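T cell receptor mu chain (Monodelphis domestica, PDB 7L15) pairs with a T cell receptor gamma chain to form the marsupial gamma mu receptor, and probably takes part in antigen recognition. Local coordinates at residues Gln47-Leu52 with Pro59-Gly64; His104-Val109 with Leu118-Gly123. All coordinates share one frame; numbering follows the deposited sequence.

Interaction 1. Residues Gln47-Leu52 with Pro59-Gly64; sequences QLDWYL and PLWLTG
Tyr51 lays one ring face against the Trp61 backbone and CB: Trp61 CA stands over that face, 3.8 Å from the ring centroid and 24° off its normal, and Tyr51 CE2 meets Trp61 CB at 3.5 Å. With CG anti to the backbone N (chi1 177°), the Trp61 indole turns its edge toward the same phenol in an offset edge-to-face pair, planes at 69°. The Tyr51 hydroxyl, beside Trp61 CD1, hydrogen-bonds to the backbone N of Lys105 of the gamma chain. Further along the indole rim, Asp49 CG lies near the ring plane, 3.9 Å from Trp61 NE1, the carboxylate almost perpendicular to the ring. Asp49 OD1 accepts from Gln47 NE2 on its syn lone pair at 3.0 Å, and it touches Gly64 CA at 3.1 Å, so OD1 crowds the side of Gly64 on which a CB would project. Gln47 OE1 is hydrogen-bonded to Asn66 ND2. Backbone bonds set the register: Trp50 N to Thr63 O is nearly straight, and Leu52 and Leu60 bond in both directions. Between these pairs a beta bulge shifts the register by one residue; Leu62 N still reaches Trp50 O at 3.0 Å, and both Leu62 methyls reach Leu52 CB, CD1 at 4.0 Å. On the face opposite Tyr51, Trp50 CB and CD1 run beside Thr63 CG2, and the Trp50 indole packs on Cys36 and Leu90 in the core. This pairing, with its core tryptophan, is the C-C' hairpin of an immunoglobulin V domain, its Tyr51-Trp61 face turned to the partner chain.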
loop_
_atom_site.group_PDB
_atom_site.type_symbol
_atom_site.label_atom_id
_atom_site.label_comp_id
_atom_site.label_asym_id
_atom_site.label_seq_id
_atom_site.Cartn_x
_atom_site.Cartn_y
_atom_site.Cartn_z
ATOM N N GLN A 47 -19.780 13.591 16.108
ATOM C CA GLN A 47 -18.335 13.436 16.111
ATOM C C GLN A 47 -17.907 12.875 14.759
ATOM O O GLN A 47 -18.353 11.789 14.365
ATOM C CB GLN A 47 -17.889 12.512 17.239
ATOM C CG GLN A 47 -16.422 12.118 17.124
ATOM C CD GLN A 47 -15.481 13.250 17.553
ATOM O OE1 GLN A 47 -15.706 13.908 18.581
ATOM N NE2 GLN A 47 -14.425 13.480 16.764
ATOM N N LEU A 48 -17.036 13.609 14.065
ATOM C CA LEU A 48 -16.660 13.362 12.681
ATOM C C LEU A 48 -15.141 13.413 12.539
ATOM O O LEU A 48 -14.492 14.267 13.145
ATOM C CB LEU A 48 -17.314 14.419 11.754
ATOM C CG LEU A 48 -18.844 14.425 11.792
ATOM C CD1 LEU A 48 -19.464 15.412 10.832
ATOM C CD2 LEU A 48 -19.289 13.050 11.437
ATOM N N ASP A 49 -14.583 12.538 11.693
ATOM C CA ASP A 49 -13.136 12.405 11.517
ATOM C C ASP A 49 -12.799 12.191 10.043
ATOM O O ASP A 49 -13.654 11.853 9.219
ATOM C CB ASP A 49 -12.555 11.216 12.303
ATOM C CG ASP A 49 -12.868 11.262 13.788
ATOM O OD1 ASP A 49 -12.969 12.368 14.341
ATOM O OD2 ASP A 49 -13.002 10.179 14.404
ATOM N N TRP A 50 -11.519 12.340 9.726
ATOM C CA TRP A 50 -10.980 12.005 8.412
ATOM C C TRP A 50 -9.940 10.909 8.573
ATOM O O TRP A 50 -9.049 11.021 9.424
ATOM C CB TRP A 50 -10.337 13.226 7.754
ATOM C CG TRP A 50 -11.308 14.261 7.271
ATOM C CD1 TRP A 50 -11.710 15.393 7.928
ATOM C CD2 TRP A 50 -11.978 14.276 6.004
ATOM N NE1 TRP A 50 -12.580 16.110 7.143
ATOM C CE2 TRP A 50 -12.764 15.440 5.961
ATOM C CE3 TRP A 50 -11.985 13.419 4.904
ATOM C CZ2 TRP A 50 -13.540 15.767 4.862
ATOM C CZ3 TRP A 50 -12.770 13.746 3.805
ATOM C CH2 TRP A 50 -13.533 14.911 3.797
ATOM N N TYR A 51 -10.060 9.849 7.769
ATOM C CA TYR A 51 -9.108 8.745 7.742
ATOM C C TYR A 51 -8.545 8.597 6.338
ATOM O O TYR A 51 -9.276 8.761 5.355
ATOM C CB TYR A 51 -9.760 7.421 8.164
ATOM C CG TYR A 51 -9.856 7.250 9.648
ATOM C CD1 TYR A 51 -10.790 7.949 10.382
ATOM C CD2 TYR A 51 -8.999 6.386 10.321
ATOM C CE1 TYR A 51 -10.864 7.807 11.759
ATOM C CE2 TYR A 51 -9.063 6.239 11.678
ATOM C CZ TYR A 51 -9.999 6.949 12.396
ATOM O OH TYR A 51 -10.064 6.798 13.754
ATOM N N LEU A 52 -7.250 8.258 6.264
ATOM C CA LEU A 52 -6.533 7.996 5.020
ATOM C C LEU A 52 -6.366 6.491 4.811
ATOM O O LEU A 52 -5.680 5.823 5.593
ATOM C CB LEU A 52 -5.159 8.673 5.032
ATOM C CG LEU A 52 -4.333 8.397 3.764
ATOM C CD1 LEU A 52 -5.116 8.788 2.488
ATOM C CD2 LEU A 52 -2.968 9.092 3.804
ATOM N N PRO A 59 -5.095 1.834 7.436
ATOM C CA PRO A 59 -5.891 3.059 7.476
ATOM C C PRO A 59 -5.406 3.922 8.627
ATOM O O PRO A 59 -5.114 3.422 9.713
ATOM C CB PRO A 59 -7.316 2.555 7.714
ATOM C CG PRO A 59 -7.332 1.175 7.193
ATOM C CD PRO A 59 -5.924 0.627 7.322
ATOM N N LEU A 60 -5.313 5.226 8.392
ATOM C CA LEU A 60 -4.664 6.099 9.353
ATOM C C LEU A 60 -5.590 7.251 9.718
ATOM O O LEU A 60 -6.111 7.944 8.842
ATOM C CB LEU A 60 -3.339 6.622 8.782
ATOM C CG LEU A 60 -2.343 7.311 9.723
ATOM C CD1 LEU A 60 -1.976 6.426 10.912
ATOM C CD2 LEU A 60 -1.109 7.701 8.911
ATOM N N TRP A 61 -5.791 7.456 11.010
ATOM C CA TRP A 61 -6.488 8.648 11.460
ATOM C C TRP A 61 -5.661 9.896 11.150
ATOM O O TRP A 61 -4.452 9.926 11.373
ATOM C CB TRP A 61 -6.762 8.544 12.955
ATOM C CG TRP A 61 -7.411 9.747 13.542
ATOM C CD1 TRP A 61 -8.734 10.049 13.529
ATOM C CD2 TRP A 61 -6.759 10.810 14.247
ATOM N NE1 TRP A 61 -8.956 11.239 14.190
ATOM C CE2 TRP A 61 -7.757 11.727 14.637
ATOM C CE3 TRP A 61 -5.428 11.075 14.583
ATOM C CZ2 TRP A 61 -7.467 12.896 15.349
ATOM C CZ3 TRP A 61 -5.136 12.244 15.294
ATOM C CH2 TRP A 61 -6.156 13.137 15.669
ATOM N N LEU A 62 -6.322 10.932 10.633
ATOM C CA LEU A 62 -5.671 12.195 10.307
ATOM C C LEU A 62 -6.071 13.331 11.229
ATOM O O LEU A 62 -5.205 14.087 11.677
ATOM C CB LEU A 62 -5.992 12.609 8.869
ATOM C CG LEU A 62 -5.584 11.671 7.748
ATOM C CD1 LEU A 62 -5.969 12.322 6.451
ATOM C CD2 LEU A 62 -4.108 11.396 7.815
ATOM N N THR A 63 -7.371 13.494 11.478
ATOM C CA THR A 63 -7.913 14.620 12.229
ATOM C C THR A 63 -9.392 14.353 12.474
ATOM O O THR A 63 -10.001 13.520 11.804
ATOM C CB THR A 63 -7.722 15.948 11.480
ATOM O OG1 THR A 63 -8.387 17.010 12.178
ATOM C CG2 THR A 63 -8.269 15.853 10.081
ATOM N N GLY A 64 -9.958 15.053 13.461
ATOM C CA GLY A 64 -11.376 14.911 13.744
ATOM C C GLY A 64 -11.865 16.081 14.559
ATOM O O GLY A 64 -11.075 16.903 15.024
#

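Interaction 2. Residues His104-Val109 with Leu118-Gly123; sequences HCARRV and LVFGLG
His104 ND1 donates to Gly121 O at 2.9 Å, which places the proton on that nitrogen. The acceptor lies within 3° of the imidazole plane, whereas the donor sits 40° above the carbonyl plane and the bond is bent (145°). One ring face is covered by Gly123 CA, 3.9 Å from the ring centroid, a CH-pi contact. Leu122 O, close to His104 CE1, accepts from Gln102 NE2. Backbone N-H groups meet the other carbonyls: Gly121 N gives a longer bond (3.3 Å) to Cys105 O, nearly along the C=O axis, and Arg107 and Val119 bond in both directions, Val119 N to Arg107 O nearly straight. Cys105 N donates to Glu20 OE2. Ala106 CA adds a CA-H contact to Val119 O at 3.2 Å, and Ala106 CB reaches Phe120 CE1 at 3.6 Å. The charged ends are met outside the pair: Arg107 by Glu14 and Thr16, Arg108 by Asp116, Asp113 O and, through cation-pi, Trp100 of the gamma chain. Phe120-Gly121-Leu122-Gly123 is the FGXG motif of a V-domain J segment, on the F-G hairpin, with Phe120 packing on Tyr38 of the gamma chain. Together the ND1 bond and the Gly123 CA contact should limit rotation of the imidazole.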
loop_
_atom_site.group_PDB
_atom_site.type_symbol
_atom_site.label_atom_id
_atom_site.label_comp_id
_atom_site.label_asym_id
_atom_site.label_seq_id
_atom_site.Cartn_x
_atom_site.Cartn_y
_atom_site.Cartn_z
ATOM N N HIS A 104 -11.328 9.262 3.477
ATOM C CA HIS A 104 -12.664 8.933 3.946
ATOM C C HIS A 104 -13.065 9.861 5.081
ATOM O O HIS A 104 -12.282 10.104 6.000
ATOM C CB HIS A 104 -12.740 7.480 4.426
ATOM C CG HIS A 104 -12.596 6.478 3.330
ATOM N ND1 HIS A 104 -13.679 5.893 2.713
ATOM C CD2 HIS A 104 -11.496 5.973 2.719
ATOM C CE1 HIS A 104 -13.253 5.049 1.791
ATOM N NE2 HIS A 104 -11.933 5.077 1.774
ATOM N N CYS A 105 -14.271 10.398 4.979
ATOM C CA CYS A 105 -14.986 10.968 6.106
ATOM C C CYS A 105 -15.553 9.840 6.974
ATOM O O CYS A 105 -16.028 8.824 6.460
ATOM C CB CYS A 105 -16.101 11.844 5.543
ATOM S SG CYS A 105 -17.131 12.865 6.593
ATOM N N ALA A 106 -15.493 10.005 8.292
ATOM C CA ALA A 106 -15.974 8.969 9.203
ATOM C C ALA A 106 -16.790 9.580 10.336
ATOM O O ALA A 106 -16.471 10.670 10.811
ATOM C CB ALA A 106 -14.811 8.157 9.801
ATOM N N ARG A 107 -17.829 8.861 10.779
ATOM C CA ARG A 107 -18.633 9.237 11.931
ATOM C C ARG A 107 -18.541 8.144 12.984
ATOM O O ARG A 107 -18.726 6.960 12.675
ATOM C CB ARG A 107 -20.110 9.466 11.558
ATOM C CG ARG A 107 -21.026 9.712 12.793
ATOM C CD ARG A 107 -22.510 9.920 12.435
ATOM N NE ARG A 107 -23.347 10.276 13.592
ATOM C CZ ARG A 107 -24.516 9.699 13.895
ATOM N NH1 ARG A 107 -25.017 8.733 13.131
ATOM N NH2 ARG A 107 -25.208 10.109 14.962
ATOM N N ARG A 108 -18.277 8.540 14.223
ATOM C CA ARG A 108 -18.291 7.601 15.330
ATOM C C ARG A 108 -19.730 7.383 15.784
ATOM O O ARG A 108 -20.469 8.347 15.998
ATOM C CB ARG A 108 -17.421 8.121 16.479
ATOM C CG ARG A 108 -17.443 7.220 17.701
ATOM C CD ARG A 108 -16.378 7.643 18.709
ATOM N NE ARG A 108 -16.328 6.675 19.790
ATOM C CZ ARG A 108 -15.232 6.353 20.463
ATOM N NH1 ARG A 108 -14.068 6.920 20.166
ATOM N NH2 ARG A 108 -15.305 5.440 21.420
ATOM N N VAL A 109 -20.132 6.116 15.888
ATOM C CA VAL A 109 -21.511 5.716 16.159
ATOM C C VAL A 109 -21.501 4.592 17.188
ATOM O O VAL A 109 -20.727 3.640 17.059
ATOM C CB VAL A 109 -22.224 5.259 14.868
ATOM C CG1 VAL A 109 -23.533 4.566 15.179
ATOM C CG2 VAL A 109 -22.449 6.447 13.930
ATOM N N LEU A 118 -16.853 3.124 13.521
ATOM C CA LEU A 118 -16.757 4.165 12.520
ATOM C C LEU A 118 -17.632 3.748 11.347
ATOM O O LEU A 118 -17.594 2.588 10.931
ATOM C CB LEU A 118 -15.303 4.344 12.080
ATOM C CG LEU A 118 -14.412 4.887 13.200
ATOM C CD1 LEU A 118 -12.956 4.984 12.751
ATOM C CD2 LEU A 118 -14.958 6.254 13.586
ATOM N N VAL A 119 -18.476 4.667 10.879
ATOM C CA VAL A 119 -19.162 4.534 9.601
ATOM C C VAL A 119 -18.414 5.420 8.626
ATOM O O VAL A 119 -18.096 6.571 8.952
ATOM C CB VAL A 119 -20.652 4.923 9.686
ATOM C CG1 VAL A 119 -21.356 4.647 8.344
ATOM C CG2 VAL A 119 -21.338 4.150 10.765
ATOM N N PHE A 120 -18.095 4.875 7.455
ATOM C CA PHE A 120 -17.302 5.564 6.447
ATOM C C PHE A 120 -18.142 5.848 5.207
ATOM O O PHE A 120 -19.071 5.106 4.882
ATOM C CB PHE A 120 -16.080 4.736 6.026
ATOM C CG PHE A 120 -15.032 4.559 7.106
ATOM C CD1 PHE A 120 -14.058 5.525 7.312
ATOM C CD2 PHE A 120 -14.988 3.406 7.868
ATOM C CE1 PHE A 120 -13.090 5.361 8.277
ATOM C CE2 PHE A 120 -14.003 3.233 8.841
ATOM C CZ PHE A 120 -13.062 4.212 9.041
ATOM N N GLY A 121 -17.805 6.927 4.499
ATOM C CA GLY A 121 -18.332 7.141 3.167
ATOM C C GLY A 121 -17.487 6.429 2.126
ATOM O O GLY A 121 -16.531 5.718 2.435
ATOM N N LEU A 122 -17.850 6.638 0.857
ATOM C CA LEU A 122 -17.088 6.037 -0.231
ATOM C C LEU A 122 -15.678 6.591 -0.306
ATOM O O LEU A 122 -14.777 5.910 -0.809
ATOM C CB LEU A 122 -17.804 6.249 -1.567
ATOM C CG LEU A 122 -19.137 5.494 -1.625
ATOM C CD1 LEU A 122 -20.009 6.006 -2.748
ATOM C CD2 LEU A 122 -18.867 4.006 -1.796
ATOM N N GLY A 123 -15.463 7.800 0.194
ATOM C CA GLY A 123 -14.154 8.398 0.127
ATOM C C GLY A 123 -13.940 9.075 -1.206
ATOM O O GLY A 123 -14.779 9.037 -2.111
#

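In the fold
Interaction 1 and interaction 2 are neighbouring hairpins of one V-domain sheet, their centres about 8 Å apart. Strands 48-53 and 101-109 join them edge to edge: Asp49 O lies 2.8 Å from Ala106 N and Tyr51 O 2.8 Å from His104 N, both probable hydrogen bonds. On the side facing the gamma chain, Tyr51 OH packs 3.6 Å from Leu118 CD1, so the two hairpins share one interchain surface, to which Tyr38 of the gamma chain adds a bond to Leu118 N. On the core side, Trp50 CE3 comes 3.5 Å from His104 O, near the Cys36-Cys105 disulfide. The glycan NAG touches Gln47 at the interaction 1 end.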